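Local coordinates for 3-oxo-tetronate kinase (Haemophilus influenzae, PDB 1YZY), which catalyses the ATP-dependent phosphorylation of 3-oxo-tetronate to 3-oxo-tetronate 4-phosphate, as a member of the four-carbon acid sugar kinase family, at residues D107-T112 with F214-G219; G162-V167 with Y193-A198; A170-G175 with N201-V206; S177-C182 with E205-A210. All blocks are in the same frame, centred on the assembly; numbering follows the deposited sequence.

Interaction 1: residues D107-T112 with F214-G219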
# COMPACT_ATOMS: atom_id res chain seq x y z
N ASP A 107 -6.28 27.29 -3.93
CA ASP A 107 -6.51 27.37 -5.37
C ASP A 107 -5.37 26.93 -6.26
O ASP A 107 -5.39 27.16 -7.47
CB ASP A 107 -7.01 28.77 -5.76
CG ASP A 107 -6.35 29.88 -4.97
OD1 ASP A 107 -5.12 30.06 -5.09
OD2 ASP A 107 -7.06 30.57 -4.21
N PHE A 108 -4.38 26.26 -5.69
CA PHE A 108 -3.24 25.79 -6.47
C PHE A 108 -2.61 24.56 -5.83
O PHE A 108 -2.55 24.45 -4.61
CB PHE A 108 -2.19 26.91 -6.61
CG PHE A 108 -1.08 26.60 -7.58
CD1 PHE A 108 -1.35 26.47 -8.95
CD2 PHE A 108 0.22 26.42 -7.14
CE1 PHE A 108 -0.33 26.17 -9.85
CE2 PHE A 108 1.25 26.11 -8.04
CZ PHE A 108 0.97 25.99 -9.40
N THR A 109 -2.13 23.64 -6.66
CA THR A 109 -1.48 22.42 -6.18
C THR A 109 -0.60 21.88 -7.31
O THR A 109 -0.64 22.40 -8.42
CB THR A 109 -2.52 21.34 -5.75
OG1 THR A 109 -1.86 20.26 -5.07
CG2 THR A 109 -3.27 20.77 -6.96
N VAL A 110 0.22 20.86 -7.01
CA VAL A 110 1.10 20.24 -8.00
C VAL A 110 0.64 18.83 -8.40
O VAL A 110 -0.08 18.17 -7.67
CB VAL A 110 2.57 20.15 -7.51
CG1 VAL A 110 3.06 21.52 -7.10
CG2 VAL A 110 2.69 19.16 -6.35
N ILE A 111 1.11 18.38 -9.55
CA ILE A 111 0.77 17.07 -10.08
C ILE A 111 2.06 16.37 -10.47
O ILE A 111 2.84 16.91 -11.25
CB ILE A 111 -0.14 17.21 -11.33
CG1 ILE A 111 -1.50 17.77 -10.92
CG2 ILE A 111 -0.23 15.90 -12.10
CD1 ILE A 111 -2.39 18.05 -12.08
N THR A 112 2.30 15.18 -9.92
CA THR A 112 3.51 14.45 -10.27
C THR A 112 3.51 12.96 -9.94
O THR A 112 3.67 12.57 -8.79
CB THR A 112 4.80 15.10 -9.69
OG1 THR A 112 5.93 14.27 -9.98
CG2 THR A 112 4.69 15.30 -8.19
N PHE A 214 2.72 23.83 1.08
CA PHE A 214 1.47 23.60 0.36
C PHE A 214 0.50 22.86 1.29
O PHE A 214 0.87 21.89 1.95
CB PHE A 214 1.72 22.74 -0.88
CG PHE A 214 2.04 23.53 -2.12
CD1 PHE A 214 2.99 24.55 -2.09
CD2 PHE A 214 1.44 23.21 -3.33
CE1 PHE A 214 3.33 25.24 -3.25
CE2 PHE A 214 1.77 23.89 -4.49
CZ PHE A 214 2.72 24.90 -4.46
N LYS A 215 -0.75 23.32 1.33
CA LYS A 215 -1.79 22.71 2.16
C LYS A 215 -2.16 21.37 1.52
O LYS A 215 -2.60 20.44 2.21
CB LYS A 215 -3.02 23.61 2.17
CG LYS A 215 -3.79 23.63 3.45
CD LYS A 215 -3.11 24.52 4.46
CE LYS A 215 -3.88 24.54 5.78
NZ LYS A 215 -3.96 23.21 6.47
N LEU A 216 -2.01 21.29 0.20
CA LEU A 216 -2.31 20.10 -0.59
C LEU A 216 -1.35 19.84 -1.76
O LEU A 216 -0.97 20.75 -2.49
CB LEU A 216 -3.74 20.20 -1.15
CG LEU A 216 -4.13 19.13 -2.16
CD1 LEU A 216 -4.25 17.77 -1.47
CD2 LEU A 216 -5.43 19.50 -2.85
N VAL A 217 -0.96 18.58 -1.93
CA VAL A 217 -0.10 18.18 -3.03
C VAL A 217 -0.65 16.86 -3.58
O VAL A 217 -1.36 16.15 -2.87
CB VAL A 217 1.39 18.01 -2.61
CG1 VAL A 217 1.92 19.29 -1.96
CG2 VAL A 217 1.57 16.85 -1.68
N THR A 218 -0.36 16.55 -4.84
CA THR A 218 -0.83 15.32 -5.46
C THR A 218 0.30 14.60 -6.21
O THR A 218 1.32 15.21 -6.55
CB THR A 218 -2.03 15.57 -6.44
OG1 THR A 218 -1.54 15.93 -7.74
CG2 THR A 218 -2.95 16.66 -5.93
N GLY A 219 0.17 13.29 -6.38
CA GLY A 219 1.18 12.54 -7.09
C GLY A 219 1.20 11.07 -6.78
O GLY A 219 0.24 10.53 -6.22
O HOH W 1 -1.99 23.76 -1.55
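T109 to I111 and L216 to G219 run nearly parallel, their N-to-C directions 9° apart and their axes 5.1 Å from each other at the closest point. Few direct backbone bonds cross between these two segments, and two threonine hydroxyls supply the short ones. T109 OG1, anti to its own backbone N (chi1 -170°), donates to L216 O at 2.8 Å, from well above the carbonyl plane. T218 answers from the other strand: its OG1 donates to V110 O at 2.7 Å, in the carbonyl plane and on a lone pair. The same V110 O also takes a weak bond from T218 N, so hydroxyl and amide of one residue grip one oxygen. T218 OG1 is further bonded to Y81. The apolar end is built by F214, whose CE2 lies 3.8 Å from V110 CG1 and whose CZ meets F108 CD2 at 4.0 Å, at the edge of the F108 ring. Beside them a water donates to F108 O and accepts from L216 N. This is the seam in the sugar-binding N-terminal domain where strand 216-219, paired with 77-80, meets the three-stranded parallel sheet at its edge strand 109-111.

Interaction 2: residues G162-V167 with Y193-A198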
# COMPACT_ATOMS: atom_id res chain seq x y z
N GLY A 162 -10.30 23.36 -13.71
CA GLY A 162 -9.33 24.42 -13.96
C GLY A 162 -8.33 24.09 -15.04
O GLY A 162 -8.50 23.11 -15.79
N LYS A 163 -7.28 24.91 -15.15
CA LYS A 163 -6.22 24.73 -16.15
C LYS A 163 -4.88 24.30 -15.56
O LYS A 163 -4.44 24.81 -14.53
CB LYS A 163 -6.06 26.00 -16.99
CG LYS A 163 -7.28 26.30 -17.86
CD LYS A 163 -7.55 25.16 -18.83
CE LYS A 163 -8.82 25.40 -19.62
NZ LYS A 163 -9.07 24.26 -20.53
N THR A 164 -4.21 23.39 -16.26
CA THR A 164 -2.94 22.82 -15.83
C THR A 164 -1.68 23.42 -16.50
O THR A 164 -1.59 23.48 -17.73
CB THR A 164 -2.94 21.29 -16.06
OG1 THR A 164 -4.21 20.75 -15.66
CG2 THR A 164 -1.85 20.61 -15.25
N GLY A 165 -0.73 23.84 -15.67
CA GLY A 165 0.52 24.42 -16.16
C GLY A 165 1.70 23.47 -16.08
O GLY A 165 1.52 22.28 -15.83
N LEU A 166 2.90 23.99 -16.33
CA LEU A 166 4.13 23.17 -16.27
C LEU A 166 5.33 24.00 -15.79
O LEU A 166 5.52 25.18 -16.10
CB LEU A 166 4.46 22.59 -17.65
CG LEU A 166 5.80 21.86 -17.75
CD1 LEU A 166 5.72 20.52 -17.06
CD2 LEU A 166 6.20 21.65 -19.20
N VAL A 167 6.12 23.33 -14.96
CA VAL A 167 7.39 23.73 -14.38
C VAL A 167 8.41 22.89 -15.09
O VAL A 167 8.65 21.79 -14.60
CB VAL A 167 7.52 23.57 -12.84
CG1 VAL A 167 8.88 24.15 -12.37
CG2 VAL A 167 6.35 24.28 -12.12
N TYR A 193 -3.42 24.03 -11.27
CA TYR A 193 -2.51 22.91 -11.00
C TYR A 193 -1.25 23.08 -11.84
O TYR A 193 -1.27 23.71 -12.91
CB TYR A 193 -3.13 21.56 -11.35
CG TYR A 193 -4.64 21.56 -11.45
CD1 TYR A 193 -5.27 21.66 -12.69
CD2 TYR A 193 -5.43 21.50 -10.30
CE1 TYR A 193 -6.65 21.70 -12.79
CE2 TYR A 193 -6.82 21.55 -10.38
CZ TYR A 193 -7.42 21.65 -11.63
OH TYR A 193 -8.78 21.70 -11.72
N ALA A 194 -0.17 22.43 -11.40
CA ALA A 194 1.10 22.50 -12.09
C ALA A 194 1.83 21.17 -12.14
O ALA A 194 2.16 20.61 -11.10
CB ALA A 194 1.99 23.53 -11.42
N VAL A 195 2.04 20.67 -13.35
CA VAL A 195 2.80 19.44 -13.57
C VAL A 195 4.27 19.87 -13.40
O VAL A 195 4.63 21.01 -13.70
CB VAL A 195 2.58 18.89 -15.02
CG1 VAL A 195 3.50 17.70 -15.30
CG2 VAL A 195 1.14 18.49 -15.21
N VAL A 196 5.09 18.99 -12.85
CA VAL A 196 6.50 19.31 -12.65
C VAL A 196 7.33 18.15 -13.18
O VAL A 196 7.08 16.98 -12.88
CB VAL A 196 6.83 19.56 -11.15
CG1 VAL A 196 8.27 20.02 -11.00
CG2 VAL A 196 5.90 20.62 -10.57
N ASP A 197 8.29 18.49 -14.04
CA ASP A 197 9.17 17.51 -14.65
C ASP A 197 10.09 16.81 -13.64
O ASP A 197 10.31 17.31 -12.53
CB ASP A 197 10.04 18.20 -15.71
CG ASP A 197 9.34 18.36 -17.04
OD1 ASP A 197 8.16 17.98 -17.16
OD2 ASP A 197 10.00 18.85 -17.98
N ALA A 198 10.64 15.68 -14.06
CA ALA A 198 11.57 14.92 -13.24
C ALA A 198 12.07 13.73 -14.03
O ALA A 198 11.36 12.74 -14.20
CB ALA A 198 10.89 14.44 -11.96
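V167 and V196 lie side by side and point the same way from the sheet, V167 CG2 4.0 Å from V196 CG2, on the face that A194 shares and helix 176-188 covers. On the other face T164 CG2 packs 3.7 Å from V195 CG2, while L166 CD1 lies 4.0 Å from V195 CG1; helix 152-159 closes over T164, Y193 and V195. Between these two apolar layers runs the backbone ladder, strongest in the middle: G165 N to Y193 O is 2.8 Å and almost straight (174° at the hydrogen), and V195 N to G165 O and V167 N to V195 O follow. The outer rungs, Y193 N to K163 O and D197 N to V167 O, are weak. At one polar edge the Y193 side chain crosses T164 at about a right angle, with T164 OG1 at the ring edge, 3.3 Å from Y193 CD1, and G162 N donates to Y193 OH at 3.0 Å. Those two hydroxyls have further partners, D157 for T164 and D98 for Y193. At the other edge the D197 carboxylate is held by backbone amides of N124, G125 and Y169. Joined through helices 169-172 and 176-188, the strands form a beta-alpha-beta unit with helices on both sheet faces.

Interaction 3: residues A170-G175 with N201-V206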
# COMPACT_ATOMS: atom_id res chain seq x y z
N ALA A 170 14.34 22.39 -17.08
CA ALA A 170 15.30 23.49 -17.07
C ALA A 170 15.16 24.39 -15.85
O ALA A 170 16.15 24.97 -15.38
CB ALA A 170 15.16 24.30 -18.34
N ASP A 171 13.94 24.54 -15.35
CA ASP A 171 13.68 25.36 -14.17
C ASP A 171 13.80 24.60 -12.86
O ASP A 171 14.10 25.19 -11.83
CB ASP A 171 12.29 25.99 -14.24
CG ASP A 171 12.20 27.06 -15.30
OD1 ASP A 171 12.72 28.17 -15.07
OD2 ASP A 171 11.59 26.80 -16.36
N VAL A 172 13.46 23.32 -12.88
CA VAL A 172 13.55 22.54 -11.65
C VAL A 172 15.02 22.41 -11.24
O VAL A 172 15.36 22.56 -10.07
CB VAL A 172 12.90 21.12 -11.79
CG1 VAL A 172 12.79 20.45 -10.43
CG2 VAL A 172 11.52 21.21 -12.41
N ILE A 173 15.89 22.16 -12.22
CA ILE A 173 17.30 22.00 -11.92
C ILE A 173 17.96 23.25 -11.32
O ILE A 173 19.11 23.20 -10.90
CB ILE A 173 18.10 21.50 -13.12
CG1 ILE A 173 18.04 22.51 -14.27
CG2 ILE A 173 17.59 20.14 -13.54
CD1 ILE A 173 18.82 22.07 -15.49
N LYS A 174 17.22 24.35 -11.26
CA LYS A 174 17.74 25.59 -10.69
C LYS A 174 17.43 25.72 -9.21
O LYS A 174 17.90 26.65 -8.55
CB LYS A 174 17.21 26.81 -11.45
CG LYS A 174 17.65 26.85 -12.91
CD LYS A 174 17.25 28.15 -13.57
CE LYS A 174 17.77 28.21 -15.00
NZ LYS A 174 17.52 29.54 -15.62
N GLY A 175 16.61 24.81 -8.68
CA GLY A 175 16.31 24.87 -7.26
C GLY A 175 14.89 25.11 -6.80
O GLY A 175 14.01 25.40 -7.60
N ASN A 201 15.83 11.60 -10.00
CA ASN A 201 15.30 11.71 -8.64
C ASN A 201 15.56 12.98 -7.87
O ASN A 201 14.79 13.33 -6.97
CB ASN A 201 15.75 10.50 -7.81
CG ASN A 201 14.79 9.32 -7.77
OD1 ASN A 201 14.43 8.76 -8.80
ND2 ASN A 201 14.36 8.95 -6.57
N SER A 202 16.66 13.67 -8.16
CA SER A 202 16.94 14.91 -7.45
C SER A 202 15.87 15.97 -7.72
O SER A 202 15.69 16.89 -6.92
CB SER A 202 18.33 15.46 -7.77
OG SER A 202 18.45 15.88 -9.12
N GLN A 203 15.15 15.83 -8.84
CA GLN A 203 14.08 16.77 -9.17
C GLN A 203 12.91 16.67 -8.18
O GLN A 203 12.18 17.63 -7.99
CB GLN A 203 13.57 16.54 -10.59
CG GLN A 203 14.30 17.30 -11.68
CD GLN A 203 15.44 16.51 -12.29
OE1 GLN A 203 16.60 16.70 -11.94
NE2 GLN A 203 15.11 15.65 -13.25
N LEU A 204 12.71 15.48 -7.60
CA LEU A 204 11.63 15.26 -6.62
C LEU A 204 12.06 15.82 -5.28
O LEU A 204 11.23 16.25 -4.47
CB LEU A 204 11.30 13.76 -6.50
CG LEU A 204 10.70 13.13 -7.76
CD1 LEU A 204 10.69 11.63 -7.62
CD2 LEU A 204 9.30 13.70 -8.03
N GLU A 205 13.37 15.79 -5.06
CA GLU A 205 13.98 16.31 -3.85
C GLU A 205 13.82 17.85 -3.83
O GLU A 205 13.60 18.45 -2.77
CB GLU A 205 15.46 15.91 -3.85
CG GLU A 205 16.24 16.18 -2.58
CD GLU A 205 17.59 15.48 -2.57
OE1 GLU A 205 18.23 15.41 -1.50
OE2 GLU A 205 18.02 14.98 -3.64
N VAL A 206 13.95 18.46 -5.00
CA VAL A 206 13.79 19.91 -5.16
C VAL A 206 12.32 20.28 -4.95
O VAL A 206 12.01 21.21 -4.21
CB VAL A 206 14.23 20.36 -6.59
CG1 VAL A 206 13.82 21.81 -6.85
CG2 VAL A 206 15.74 20.21 -6.75
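V206 points from its helix toward the turn at A170-G175, and its branches pack on the backbone of that turn. Its CB is 4.1 Å from V172 CG1. Beyond it CG1, anti to the backbone N of V206 (chi1 169°), goes deepest: it lies 3.5 Å from G175 C and 3.6 Å from V172 O, and meets V172 CG1 at 4.0 Å. The other branch, CG2, stays at the margin, 4.1 Å from V172 O. One methyl thus touches both the first and the last residue of a type I turn that runs from V172 to G175 and is closed by a bond from G175 N to V172 O. The turn joins two helices: 169-172 ends in it, and G175, the first residue to leave helical angles, with positive phi (117°), also stands at the N-cap position of helix 176-188. At that backbone conformation a side chain would be pressed against the preceding carbonyl oxygen, and glycine avoids this. The contact therefore packs the tight turn between two consecutive helices, which follow strand 164-167 in the sugar-binding domain, against the first turn of helix 202-210. One turn earlier on that helix than V206, the aliphatic part of Q203 crosses V172 at about a right angle, with Q203 CG 3.7 Å from V172 CG1; Q203 CB is scarcely farther from the same methyl. V172 CG1 packs against both Q203 and V206, residues three apart on one helix, and no hydrogen bond spans the two segments.

Interaction 4: residues S177-C182 with E205-A210; sequences SRVQEC and EVLAEA
V179 and A210 provide the main apolar contact, with V179 CG1 3.8 Å from A210 CB. The CB atoms of both residues point toward the opposite helix, and the small alanine lets the valine close on it directly: V179 CB too lies only 4.0 Å from A210 CB. The valine's two methyls divide the work. CG1, anti to the backbone N (chi1 173°), serves A210 and, more loosely at 4.4 Å, L207 CD1; CG2 turns to V206, 3.9 Å from V206 CG1, where the two valines approach at a slant. V179 thus bridges residues a full helical turn apart, V206 and A210. F183, the next residue on the same side of helix 176-188, extends this apolar strip by touching L207 and A210.

Polar contacts across the interface are slight. The Q180 chain, extended beyond CG, brings its amide oxygen to the C-terminal end of helix 202-210, with Q180 OE1 3.5 Å from A210 O; both are acceptors, so the approach is proximity without a bond. No hydrogen bond joins the two helices here.

Charged interactions stay off the interface: R178 forms salt bridges with E181 and D171, and C182 SG lies over one face of its guanidinium, offset toward the rim.

With axes 9.1 Å apart and crossing at -63°, this is a small apolar helix-helix contact within one helical layer of an alpha/beta fold, the two helices flanking strand 193-196 along the chain and lying on the same side of the parallel sheet.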
# COMPACT_ATOMS: atom_id res chain seq x y z
N SER A 177 13.68 27.56 -4.79
CA SER A 177 13.28 28.96 -4.94
C SER A 177 12.81 29.30 -6.35
O SER A 177 11.85 30.04 -6.53
CB SER A 177 14.42 29.90 -4.53
OG SER A 177 14.67 29.82 -3.14
N ARG A 178 13.52 28.80 -7.35
CA ARG A 178 13.16 29.05 -8.74
C ARG A 178 11.82 28.38 -9.05
O ARG A 178 11.03 28.89 -9.85
CB ARG A 178 14.25 28.52 -9.68
CG ARG A 178 13.89 28.56 -11.17
CD ARG A 178 13.55 29.98 -11.63
NE ARG A 178 13.04 30.01 -13.00
CZ ARG A 178 12.28 30.98 -13.51
NH1 ARG A 178 11.93 32.02 -12.76
NH2 ARG A 178 11.80 30.86 -14.73
N VAL A 179 11.59 27.21 -8.47
CA VAL A 179 10.35 26.47 -8.67
C VAL A 179 9.20 27.28 -8.10
O VAL A 179 8.14 27.37 -8.71
CB VAL A 179 10.42 25.06 -8.04
CG1 VAL A 179 9.07 24.37 -8.11
CG2 VAL A 179 11.45 24.23 -8.77
N GLN A 180 9.41 27.87 -6.93
CA GLN A 180 8.38 28.68 -6.29
C GLN A 180 8.07 29.94 -7.10
O GLN A 180 6.96 30.48 -7.03
CB GLN A 180 8.80 29.06 -4.88
CG GLN A 180 8.97 27.87 -3.96
CD GLN A 180 9.46 28.24 -2.58
OE1 GLN A 180 9.46 27.41 -1.67
NE2 GLN A 180 9.88 29.49 -2.41
N GLU A 181 9.09 30.44 -7.79
CA GLU A 181 8.93 31.61 -8.63
C GLU A 181 8.10 31.19 -9.84
O GLU A 181 7.29 31.97 -10.33
CB GLU A 181 10.30 32.17 -9.05
CG GLU A 181 11.12 32.74 -7.89
CD GLU A 181 12.48 33.33 -8.33
OE1 GLU A 181 12.91 33.15 -9.50
OE2 GLU A 181 13.12 33.98 -7.47
N CYS A 182 8.32 29.98 -10.32
CA CYS A 182 7.54 29.46 -11.44
C CYS A 182 6.11 29.18 -10.97
O CYS A 182 5.17 29.29 -11.75
CB CYS A 182 8.16 28.18 -12.01
SG CYS A 182 9.74 28.38 -12.90
N GLU A 205 13.37 15.79 -5.06
CA GLU A 205 13.98 16.31 -3.85
C GLU A 205 13.82 17.85 -3.83
O GLU A 205 13.60 18.45 -2.77
CB GLU A 205 15.46 15.91 -3.85
CG GLU A 205 16.24 16.18 -2.58
CD GLU A 205 17.59 15.48 -2.57
OE1 GLU A 205 18.23 15.41 -1.50
OE2 GLU A 205 18.02 14.98 -3.64
N VAL A 206 13.95 18.46 -5.00
CA VAL A 206 13.79 19.91 -5.16
C VAL A 206 12.32 20.28 -4.95
O VAL A 206 12.01 21.21 -4.21
CB VAL A 206 14.23 20.36 -6.59
CG1 VAL A 206 13.82 21.81 -6.85
CG2 VAL A 206 15.74 20.21 -6.75
N LEU A 207 11.43 19.57 -5.64
CA LEU A 207 9.99 19.79 -5.53
C LEU A 207 9.54 19.62 -4.08
O LEU A 207 8.80 20.45 -3.56
CB LEU A 207 9.22 18.82 -6.44
CG LEU A 207 7.69 19.03 -6.49
CD1 LEU A 207 7.37 20.48 -6.83
CD2 LEU A 207 7.06 18.11 -7.50
N ALA A 208 9.99 18.55 -3.44
CA ALA A 208 9.66 18.26 -2.05
C ALA A 208 9.90 19.49 -1.17
O ALA A 208 9.10 19.81 -0.29
CB ALA A 208 10.48 17.09 -1.54
N GLU A 209 11.03 20.15 -1.41
CA GLU A 209 11.41 21.34 -0.67
C GLU A 209 10.53 22.52 -1.07
O GLU A 209 10.15 23.34 -0.23
CB GLU A 209 12.88 21.66 -0.96
CG GLU A 209 13.70 22.00 0.28
CD GLU A 209 13.91 23.48 0.45
OE1 GLU A 209 14.75 24.05 -0.28
OE2 GLU A 209 13.24 24.08 1.32
N ALA A 210 10.20 22.61 -2.36
CA ALA A 210 9.37 23.68 -2.88
C ALA A 210 7.92 23.64 -2.33
O ALA A 210 7.33 24.67 -2.02
CB ALA A 210 9.38 23.65 -4.41

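How the interactions relate
All four contacts lie in the sugar-binding N-terminal domain, away from the annotated ATP sites. Interactions 1 and 2, with centres about 10 Å apart, share the parallel sheet ordered 109-111, 193-196, 164-167; backbone bonds between A194 and both T109 and I111 probably join them. Interactions 3 and 4, about 7 Å apart, both use helix 202-210 and share E205 and V206. Along the chain, strand 109-111 comes first, then strand 164-167, helices 169-172 and 176-188, strand 193-196, helix 202-210 and strand 216-219. Strands 164-167 and 193-196 are adjacent, while 216-219 returns to 109-111. V167 and V196 pack on V172, V179, C182 and L207, linking the sheet to the helices.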